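Local atomic coordinates of cleavage stimulation factor 77 (Encephalitozoon cuniculi, PDB entry 2UY1), a protein that probably binds mRNA as a nuclear, all-helical repeat protein of the Suppressor of forked family. Residues D257-S270 against F281-Y295. Numbering follows the deposited sequence.
Sequences DEEAVYGDLKRKYS and FSKELDLLRINHLNY
Aromatic packing dominates where Tyr262 enters a hole formed by Leu288, Asn291, His292 and Tyr295. Its ring lies under His292 CA, 3.8 Å from the ring centroid, while Tyr262 CB sits over the imidazole face; the two planes, 13° apart, are slid so far that they barely overlap. With CG anti to the backbone N (chi1 171°), the Tyr295 ring is carried toward helix 260-269, where the edge of Tyr262 meets its face in an offset edge-to-face pair. Glu259 CA lies over one face of the Tyr295 ring, toward the rim.

Such knobs-into-holes packing joins helix 260-269 and the first turns of helix 282-300, antiparallel, as a hairpin within the helical-repeat Suf family region, their segment axes 9.7 Å apart at closest approach. Leu288 is the reciprocal knob, among Tyr262, Leu265, Lys266 and Tyr269; its CD2 lies 3.9 Å from Leu265 CB. Further along, Glu284 CB makes a CH-pi contact over the Tyr269 ring, and Leu285 CD2 meets Tyr269 CB.

Polar contacts gather beside the aromatic cluster. His292 NE2 donates to the anti lone pair of Glu259 OE2 (3.0 Å, N-H...O 166°), nearly in the imidazole plane, and one water bridges Glu259 OE1 and Tyr295 OH.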
ATOM      1  N   ASP B 257      25.271 -19.391  20.508  1.00 27.71           N
ATOM      2  CA  ASP B 257      24.851 -19.624  21.888  1.00 27.18           C
ATOM      3  C   ASP B 257      25.630 -18.779  22.914  1.00 27.02           C
ATOM      4  O   ASP B 257      26.178 -19.305  23.895  1.00 25.78           O
ATOM      5  CB  ASP B 257      24.957 -21.119  22.216  1.00 29.34           C
ATOM      6  CG  ASP B 257      24.212 -21.513  23.488  1.00 32.37           C
ATOM      7  OD1 ASP B 257      23.464 -20.673  24.019  1.00 33.33           O
ATOM      8  OD2 ASP B 257      24.397 -22.669  23.972  1.00 34.43           O
ATOM      9  N   GLU B 258      25.602 -17.462  22.719  1.00 25.98           N
ATOM     10  CA  GLU B 258      26.333 -16.523  23.603  1.00 25.32           C
ATOM     11  C   GLU B 258      25.440 -15.386  24.153  1.00 26.08           C
ATOM     12  O   GLU B 258      25.462 -14.260  23.596  1.00 26.09           O
ATOM     13  CB  GLU B 258      27.514 -15.941  22.854  1.00 25.73           C
ATOM     14  CG  GLU B 258      28.628 -16.912  22.557  1.00 23.86           C
ATOM     15  CD  GLU B 258      29.426 -17.341  23.817  1.00 26.71           C
ATOM     16  OE1 GLU B 258      29.602 -16.496  24.757  1.00 24.12           O
ATOM     17  OE2 GLU B 258      29.857 -18.517  23.840  1.00 23.95           O
ATOM     18  N   GLU B 259      24.706 -15.661  25.253  1.00 25.51           N
ATOM     19  CA  GLU B 259      23.700 -14.730  25.836  1.00 26.57           C
ATOM     20  C   GLU B 259      24.305 -13.402  26.261  1.00 26.98           C
ATOM     21  O   GLU B 259      23.596 -12.391  26.398  1.00 27.91           O
ATOM     22  CB  GLU B 259      22.963 -15.377  27.032  1.00 28.01           C
ATOM     23  CG  GLU B 259      21.617 -14.741  27.342  1.00 24.32           C
ATOM     24  CD  GLU B 259      20.788 -15.393  28.436  1.00 26.93           C
ATOM     25  OE1 GLU B 259      21.024 -16.561  28.832  1.00 30.29           O
ATOM     26  OE2 GLU B 259      19.827 -14.726  28.892  1.00 26.99           O
ATOM     27  N   ALA B 260      25.623 -13.390  26.477  1.00 27.38           N
ATOM     28  CA  ALA B 260      26.313 -12.181  27.000  1.00 25.88           C
ATOM     29  C   ALA B 260      26.260 -10.996  26.056  1.00 25.43           C
ATOM     30  O   ALA B 260      26.390  -9.824  26.483  1.00 23.94           O
ATOM     31  CB  ALA B 260      27.793 -12.478  27.371  1.00 24.73           C
ATOM     32  N   VAL B 261      26.076 -11.289  24.769  1.00 25.18           N
ATOM     33  CA  VAL B 261      26.091 -10.227  23.754  1.00 25.62           C
ATOM     34  C   VAL B 261      24.981  -9.203  23.938  1.00 25.02           C
ATOM     35  O   VAL B 261      25.179  -8.001  23.711  1.00 23.55           O
ATOM     36  CB  VAL B 261      26.237 -10.774  22.266  1.00 27.77           C
ATOM     37  CG1 VAL B 261      27.420 -11.790  22.200  1.00 25.12           C
ATOM     38  CG2 VAL B 261      24.940 -11.357  21.736  1.00 24.73           C
ATOM     39  N   TYR B 262      23.836  -9.667  24.409  1.00 25.50           N
ATOM     40  CA  TYR B 262      22.691  -8.809  24.590  1.00 26.32           C
ATOM     41  C   TYR B 262      22.955  -7.762  25.663  1.00 28.04           C
ATOM     42  O   TYR B 262      22.736  -6.563  25.415  1.00 29.05           O
ATOM     43  CB  TYR B 262      21.465  -9.653  24.887  1.00 25.65           C
ATOM     44  CG  TYR B 262      21.263 -10.737  23.828  1.00 22.16           C
ATOM     45  CD1 TYR B 262      20.958 -10.387  22.510  1.00 17.58           C
ATOM     46  CD2 TYR B 262      21.370 -12.097  24.148  1.00 18.60           C
ATOM     47  CE1 TYR B 262      20.804 -11.377  21.511  1.00 21.10           C
ATOM     48  CE2 TYR B 262      21.196 -13.101  23.164  1.00 16.92           C
ATOM     49  CZ  TYR B 262      20.905 -12.713  21.867  1.00 22.14           C
ATOM     50  OH  TYR B 262      20.720 -13.638  20.907  1.00 23.64           O
ATOM     51  N   GLY B 263      23.469  -8.197  26.826  1.00 29.69           N
ATOM     52  CA  GLY B 263      23.791  -7.264  27.922  1.00 29.88           C
ATOM     53  C   GLY B 263      24.947  -6.375  27.537  1.00 30.23           C
ATOM     54  O   GLY B 263      24.934  -5.183  27.830  1.00 30.02           O
ATOM     55  N   ASP B 264      25.982  -6.955  26.928  1.00 31.32           N
ATOM     56  CA  ASP B 264      27.189  -6.192  26.562  1.00 32.77           C
ATOM     57  C   ASP B 264      26.877  -5.065  25.579  1.00 33.50           C
ATOM     58  O   ASP B 264      27.364  -3.944  25.722  1.00 34.19           O
ATOM     59  CB  ASP B 264      28.278  -7.093  25.949  1.00 32.38           C
ATOM     60  CG  ASP B 264      28.950  -8.028  26.976  1.00 35.63           C
ATOM     61  OD1 ASP B 264      28.615  -8.024  28.211  1.00 36.33           O
ATOM     62  OD2 ASP B 264      29.817  -8.795  26.501  1.00 38.32           O
ATOM     63  N   LEU B 265      26.099  -5.386  24.549  1.00 32.93           N
ATOM     64  CA  LEU B 265      25.650  -4.374  23.577  1.00 33.05           C
ATOM     65  C   LEU B 265      24.672  -3.336  24.135  1.00 32.65           C
ATOM     66  O   LEU B 265      24.621  -2.217  23.664  1.00 33.30           O
ATOM     67  CB  LEU B 265      25.075  -5.055  22.326  1.00 32.02           C
ATOM     68  CG  LEU B 265      25.940  -4.818  21.082  1.00 33.04           C
ATOM     69  CD1 LEU B 265      27.410  -4.879  21.413  1.00 29.09           C
ATOM     70  CD2 LEU B 265      25.568  -5.768  19.955  1.00 31.44           C
ATOM     71  N   LYS B 266      23.885  -3.717  25.113  1.00 32.79           N
ATOM     72  CA  LYS B 266      23.047  -2.768  25.794  1.00 35.94           C
ATOM     73  C   LYS B 266      23.919  -1.725  26.485  1.00 36.15           C
ATOM     74  O   LYS B 266      23.796  -0.552  26.203  1.00 35.36           O
ATOM     75  CB  LYS B 266      22.097  -3.457  26.784  1.00 35.17           C
ATOM     76  CG  LYS B 266      21.400  -2.480  27.743  1.00 38.10           C
ATOM     77  CD  LYS B 266      20.647  -3.206  28.890  1.00 38.99           C
ATOM     78  CE  LYS B 266      21.574  -3.839  29.954  1.00 42.18           C
ATOM     79  NZ  LYS B 266      20.706  -4.631  30.898  1.00 44.80           N
ATOM     80  N   ARG B 267      24.855  -2.180  27.323  1.00 38.53           N
ATOM     81  CA  ARG B 267      25.796  -1.281  28.028  1.00 39.10           C
ATOM     82  C   ARG B 267      26.549  -0.326  27.089  1.00 40.00           C
ATOM     83  O   ARG B 267      26.722   0.853  27.429  1.00 40.64           O
ATOM     84  CB  ARG B 267      26.774  -2.081  28.886  1.00 39.24           C
ATOM     85  CG  ARG B 267      26.076  -2.876  29.973  1.00 38.74           C
ATOM     86  CD  ARG B 267      27.038  -3.577  30.908  1.00 39.42           C
ATOM     87  NE  ARG B 267      27.441  -4.882  30.386  1.00 38.12           N
ATOM     88  CZ  ARG B 267      26.717  -5.993  30.506  1.00 36.41           C
ATOM     89  NH1 ARG B 267      25.546  -5.978  31.146  1.00 32.23           N
ATOM     90  NH2 ARG B 267      27.188  -7.126  29.986  1.00 37.46           N
ATOM     91  N   LYS B 268      26.962  -0.834  25.916  1.00 40.55           N
ATOM     92  CA  LYS B 268      27.725  -0.074  24.902  1.00 41.35           C
ATOM     93  C   LYS B 268      26.893   1.064  24.341  1.00 41.47           C
ATOM     94  O   LYS B 268      27.289   2.218  24.439  1.00 42.28           O
ATOM     95  CB  LYS B 268      28.286  -0.985  23.799  1.00 41.59           C
ATOM     96  CG  LYS B 268      28.309  -0.380  22.373  1.00 43.51           C
ATOM     97  CD  LYS B 268      28.897  -1.349  21.315  1.00 42.45           C
ATOM     98  CE  LYS B 268      28.592  -0.941  19.854  1.00 45.16           C
ATOM     99  NZ  LYS B 268      29.136   0.391  19.345  1.00 44.78           N
ATOM    100  N   TYR B 269      25.721   0.748  23.791  1.00 40.77           N
ATOM    101  CA  TYR B 269      24.781   1.773  23.345  1.00 39.77           C
ATOM    102  C   TYR B 269      24.271   2.674  24.477  1.00 40.88           C
ATOM    103  O   TYR B 269      23.739   3.765  24.213  1.00 41.31           O
ATOM    104  CB  TYR B 269      23.631   1.135  22.569  1.00 37.21           C
ATOM    105  CG  TYR B 269      24.091   0.569  21.235  1.00 35.70           C
ATOM    106  CD1 TYR B 269      24.512   1.415  20.217  1.00 30.35           C
ATOM    107  CD2 TYR B 269      24.130  -0.819  20.992  1.00 33.31           C
ATOM    108  CE1 TYR B 269      24.923   0.914  19.006  1.00 32.70           C
ATOM    109  CE2 TYR B 269      24.565  -1.320  19.756  1.00 30.15           C
ATOM    110  CZ  TYR B 269      24.959  -0.438  18.778  1.00 30.93           C
ATOM    111  OH  TYR B 269      25.392  -0.865  17.549  1.00 35.07           O
ATOM    112  N   SER B 270      24.439   2.187  25.711  1.00 41.83           N
ATOM    113  CA  SER B 270      24.204   2.868  27.019  1.00 42.88           C
ATOM    114  C   SER B 270      22.824   2.689  27.604  1.00 43.25           C
ATOM    115  O   SER B 270      22.613   1.726  28.332  1.00 43.90           O
ATOM    116  CB  SER B 270      24.708   4.319  27.102  1.00 43.44           C
ATOM    117  OG  SER B 270      26.060   4.350  27.570  1.00 44.85           O
ATOM    118  N   PHE B 281      20.058   6.046  20.792  1.00 45.15           N
ATOM    119  CA  PHE B 281      20.177   4.638  20.411  1.00 42.67           C
ATOM    120  C   PHE B 281      18.989   3.780  20.879  1.00 40.37           C
ATOM    121  O   PHE B 281      19.140   2.572  21.043  1.00 39.24           O
ATOM    122  CB  PHE B 281      21.460   4.034  20.975  1.00 44.28           C
ATOM    123  CG  PHE B 281      22.716   4.540  20.328  1.00 45.50           C
ATOM    124  CD1 PHE B 281      23.467   5.549  20.931  1.00 49.39           C
ATOM    125  CD2 PHE B 281      23.162   4.003  19.126  1.00 47.61           C
ATOM    126  CE1 PHE B 281      24.644   6.028  20.340  1.00 48.61           C
ATOM    127  CE2 PHE B 281      24.342   4.473  18.519  1.00 48.96           C
ATOM    128  CZ  PHE B 281      25.088   5.493  19.137  1.00 48.22           C
ATOM    129  N   SER B 282      17.820   4.403  21.068  1.00 37.80           N
ATOM    130  CA  SER B 282      16.581   3.716  21.475  1.00 36.12           C
ATOM    131  C   SER B 282      16.268   2.483  20.628  1.00 33.26           C
ATOM    132  O   SER B 282      15.828   1.471  21.138  1.00 31.29           O
ATOM    133  CB  SER B 282      15.391   4.687  21.425  1.00 36.86           C
ATOM    134  OG  SER B 282      15.250   5.225  20.108  1.00 40.29           O
ATOM    135  N   LYS B 283      16.554   2.571  19.338  1.00 32.19           N
ATOM    136  CA  LYS B 283      16.161   1.551  18.387  1.00 32.66           C
ATOM    137  C   LYS B 283      16.998   0.256  18.546  1.00 31.55           C
ATOM    138  O   LYS B 283      16.482  -0.848  18.497  1.00 30.31           O
ATOM    139  CB  LYS B 283      16.232   2.142  16.975  1.00 32.17           C
ATOM    140  CG  LYS B 283      15.149   3.232  16.771  1.00 35.46           C
ATOM    141  CD  LYS B 283      14.970   3.736  15.323  1.00 34.62           C
ATOM    142  CE  LYS B 283      14.998   2.582  14.300  1.00 38.33           C
ATOM    143  NZ  LYS B 283      13.995   2.784  13.238  1.00 36.10           N
ATOM    144  N   GLU B 284      18.297   0.450  18.718  1.00 29.96           N
ATOM    145  CA  GLU B 284      19.254  -0.590  19.096  1.00 29.55           C
ATOM    146  C   GLU B 284      18.790  -1.314  20.349  1.00 27.41           C
ATOM    147  O   GLU B 284      18.673  -2.538  20.368  1.00 26.10           O
ATOM    148  CB  GLU B 284      20.534   0.132  19.418  1.00 29.58           C
ATOM    149  CG  GLU B 284      20.684   1.378  18.595  1.00 32.66           C
ATOM    150  CD  GLU B 284      21.146   1.038  17.241  1.00 35.37           C
ATOM    151  OE1 GLU B 284      21.755  -0.057  17.139  1.00 38.74           O
ATOM    152  OE2 GLU B 284      20.917   1.827  16.298  1.00 32.75           O
ATOM    153  N   LEU B 285      18.476  -0.529  21.368  1.00 25.81           N
ATOM    154  CA  LEU B 285      18.122  -1.063  22.671  1.00 25.56           C
ATOM    155  C   LEU B 285      16.830  -1.874  22.633  1.00 25.60           C
ATOM    156  O   LEU B 285      16.757  -2.939  23.267  1.00 25.88           O
ATOM    157  CB  LEU B 285      18.144   0.039  23.773  1.00 25.86           C
ATOM    158  CG  LEU B 285      19.549   0.734  23.976  1.00 25.66           C
ATOM    159  CD1 LEU B 285      19.426   2.051  24.794  1.00 26.18           C
ATOM    160  CD2 LEU B 285      20.630  -0.193  24.586  1.00 27.31           C
ATOM    161  N   ASP B 286      15.825  -1.391  21.901  1.00 24.51           N
ATOM    162  CA  ASP B 286      14.587  -2.149  21.715  1.00 25.17           C
ATOM    163  C   ASP B 286      14.876  -3.358  20.849  1.00 24.79           C
ATOM    164  O   ASP B 286      14.402  -4.407  21.171  1.00 24.74           O
ATOM    165  CB  ASP B 286      13.485  -1.314  21.079  1.00 25.73           C
ATOM    166  CG  ASP B 286      12.827  -0.321  22.062  1.00 27.38           C
ATOM    167  OD1 ASP B 286      12.854  -0.536  23.307  1.00 24.23           O
ATOM    168  OD2 ASP B 286      12.238   0.670  21.551  1.00 30.62           O
ATOM    169  N   LEU B 287      15.660  -3.221  19.761  1.00 25.81           N
ATOM    170  CA  LEU B 287      15.985  -4.415  18.970  1.00 26.39           C
ATOM    171  C   LEU B 287      16.848  -5.444  19.699  1.00 25.64           C
ATOM    172  O   LEU B 287      16.775  -6.644  19.394  1.00 26.20           O
ATOM    173  CB  LEU B 287      16.546  -4.088  17.587  1.00 27.22           C
ATOM    174  CG  LEU B 287      16.172  -5.056  16.438  1.00 27.40           C
ATOM    175  CD1 LEU B 287      14.664  -5.389  16.253  1.00 27.33           C
ATOM    176  CD2 LEU B 287      16.716  -4.505  15.177  1.00 28.41           C
ATOM    177  N   LEU B 288      17.637  -5.002  20.685  1.00 24.93           N
ATOM    178  CA  LEU B 288      18.403  -5.933  21.505  1.00 25.17           C
ATOM    179  C   LEU B 288      17.491  -6.721  22.430  1.00 24.64           C
ATOM    180  O   LEU B 288      17.644  -7.931  22.566  1.00 24.14           O
ATOM    181  CB  LEU B 288      19.446  -5.183  22.371  1.00 26.64           C
ATOM    182  CG  LEU B 288      20.666  -4.688  21.632  1.00 25.87           C
ATOM    183  CD1 LEU B 288      21.397  -3.718  22.552  1.00 29.21           C
ATOM    184  CD2 LEU B 288      21.475  -5.897  21.214  1.00 28.29           C
ATOM    185  N   ARG B 289      16.549  -6.024  23.060  1.00 23.99           N
ATOM    186  CA  ARG B 289      15.601  -6.642  23.967  1.00 24.27           C
ATOM    187  C   ARG B 289      14.759  -7.700  23.321  1.00 23.30           C
ATOM    188  O   ARG B 289      14.625  -8.813  23.831  1.00 23.98           O
ATOM    189  CB  ARG B 289      14.679  -5.580  24.538  1.00 24.70           C
ATOM    190  CG  ARG B 289      15.342  -4.712  25.565  1.00 28.73           C
ATOM    191  CD  ARG B 289      14.424  -3.577  25.964  1.00 35.32           C
ATOM    192  NE  ARG B 289      15.078  -2.276  25.856  1.00 40.97           N
ATOM    193  CZ  ARG B 289      15.218  -1.398  26.849  1.00 44.86           C
ATOM    194  NH1 ARG B 289      14.757  -1.672  28.060  1.00 45.44           N
ATOM    195  NH2 ARG B 289      15.828  -0.235  26.627  1.00 45.85           N
ATOM    196  N   ILE B 290      14.183  -7.348  22.176  1.00 22.80           N
ATOM    197  CA  ILE B 290      13.410  -8.256  21.391  1.00 22.17           C
ATOM    198  C   ILE B 290      14.261  -9.510  21.038  1.00 21.64           C
ATOM    199  O   ILE B 290      13.824 -10.635  21.230  1.00 21.77           O
ATOM    200  CB  ILE B 290      12.840  -7.497  20.120  1.00 21.33           C
ATOM    201  CG1 ILE B 290      11.568  -6.746  20.508  1.00 21.54           C
ATOM    202  CG2 ILE B 290      12.639  -8.496  18.919  1.00 21.54           C
ATOM    203  CD1 ILE B 290      11.200  -5.620  19.486  1.00 23.72           C
ATOM    204  N   ASN B 291      15.486  -9.296  20.561  1.00 21.56           N
ATOM    205  CA  ASN B 291      16.342 -10.391  20.141  1.00 21.60           C
ATOM    206  C   ASN B 291      16.886 -11.264  21.268  1.00 21.75           C
ATOM    207  O   ASN B 291      17.064 -12.485  21.106  1.00 20.51           O
ATOM    208  CB  ASN B 291      17.386  -9.917  19.121  1.00 22.20           C
ATOM    209  CG  ASN B 291      16.783  -9.898  17.656  1.00 20.97           C
ATOM    210  OD1 ASN B 291      16.485 -10.935  17.087  1.00 22.87           O
ATOM    211  ND2 ASN B 291      16.566  -8.725  17.128  1.00 19.48           N
ATOM    212  N   HIS B 292      16.976 -10.637  22.437  1.00 21.70           N
ATOM    213  CA  HIS B 292      17.409 -11.255  23.670  1.00 23.03           C
ATOM    214  C   HIS B 292      16.269 -12.079  24.158  1.00 22.56           C
ATOM    215  O   HIS B 292      16.463 -13.255  24.438  1.00 24.34           O
ATOM    216  CB  HIS B 292      17.824 -10.172  24.689  1.00 23.60           C
ATOM    217  CG  HIS B 292      18.363 -10.711  25.987  1.00 24.63           C
ATOM    218  ND1 HIS B 292      18.643 -10.077  27.150  1.00 25.52           N
ATOM    219  CD2 HIS B 292      18.732 -12.029  26.166  1.00 24.65           C
ATOM    220  CE1 HIS B 292      19.166 -11.020  28.009  1.00 27.79           C
ATOM    221  NE2 HIS B 292      19.206 -12.187  27.394  1.00 28.71           N
ATOM    222  N   LEU B 293      15.048 -11.524  24.161  1.00 23.67           N
ATOM    223  CA  LEU B 293      13.852 -12.323  24.480  1.00 23.84           C
ATOM    224  C   LEU B 293      13.718 -13.551  23.604  1.00 23.88           C
ATOM    225  O   LEU B 293      13.347 -14.626  24.111  1.00 24.85           O
ATOM    226  CB  LEU B 293      12.523 -11.498  24.411  1.00 23.16           C
ATOM    227  CG  LEU B 293      12.288 -10.493  25.553  1.00 24.24           C
ATOM    228  CD1 LEU B 293      11.202  -9.498  25.137  1.00 19.85           C
ATOM    229  CD2 LEU B 293      11.900 -11.163  26.839  1.00 19.55           C
ATOM    230  N   ASN B 294      13.975 -13.386  22.289  1.00 24.74           N
ATOM    231  CA  ASN B 294      13.904 -14.490  21.310  1.00 24.74           C
ATOM    232  C   ASN B 294      14.876 -15.588  21.626  1.00 25.29           C
ATOM    233  O   ASN B 294      14.532 -16.794  21.533  1.00 25.29           O
ATOM    234  CB  ASN B 294      14.214 -14.047  19.866  1.00 25.42           C
ATOM    235  CG  ASN B 294      14.199 -15.223  18.872  1.00 24.10           C
ATOM    236  OD1 ASN B 294      13.166 -15.833  18.634  1.00 26.60           O
ATOM    237  ND2 ASN B 294      15.339 -15.531  18.296  1.00 26.85           N
ATOM    238  N   TYR B 295      16.094 -15.163  21.961  1.00 26.11           N
ATOM    239  CA  TYR B 295      17.167 -16.068  22.434  1.00 25.89           C
ATOM    240  C   TYR B 295      16.672 -16.926  23.604  1.00 26.19           C
ATOM    241  O   TYR B 295      16.787 -18.170  23.592  1.00 25.36           O
ATOM    242  CB  TYR B 295      18.441 -15.279  22.834  1.00 27.30           C
ATOM    243  CG  TYR B 295      19.498 -16.153  23.534  1.00 28.29           C
ATOM    244  CD1 TYR B 295      20.589 -16.679  22.823  1.00 30.57           C
ATOM    245  CD2 TYR B 295      19.354 -16.538  24.883  1.00 25.44           C
ATOM    246  CE1 TYR B 295      21.555 -17.502  23.474  1.00 29.19           C
ATOM    247  CE2 TYR B 295      20.283 -17.442  25.490  1.00 23.21           C
ATOM    248  CZ  TYR B 295      21.378 -17.879  24.795  1.00 27.09           C
ATOM    249  OH  TYR B 295      22.324 -18.716  25.420  1.00 27.36           O
TER
HETATM  250  O   HOH W   1      22.840 -18.570  28.329  1.00 25.47           O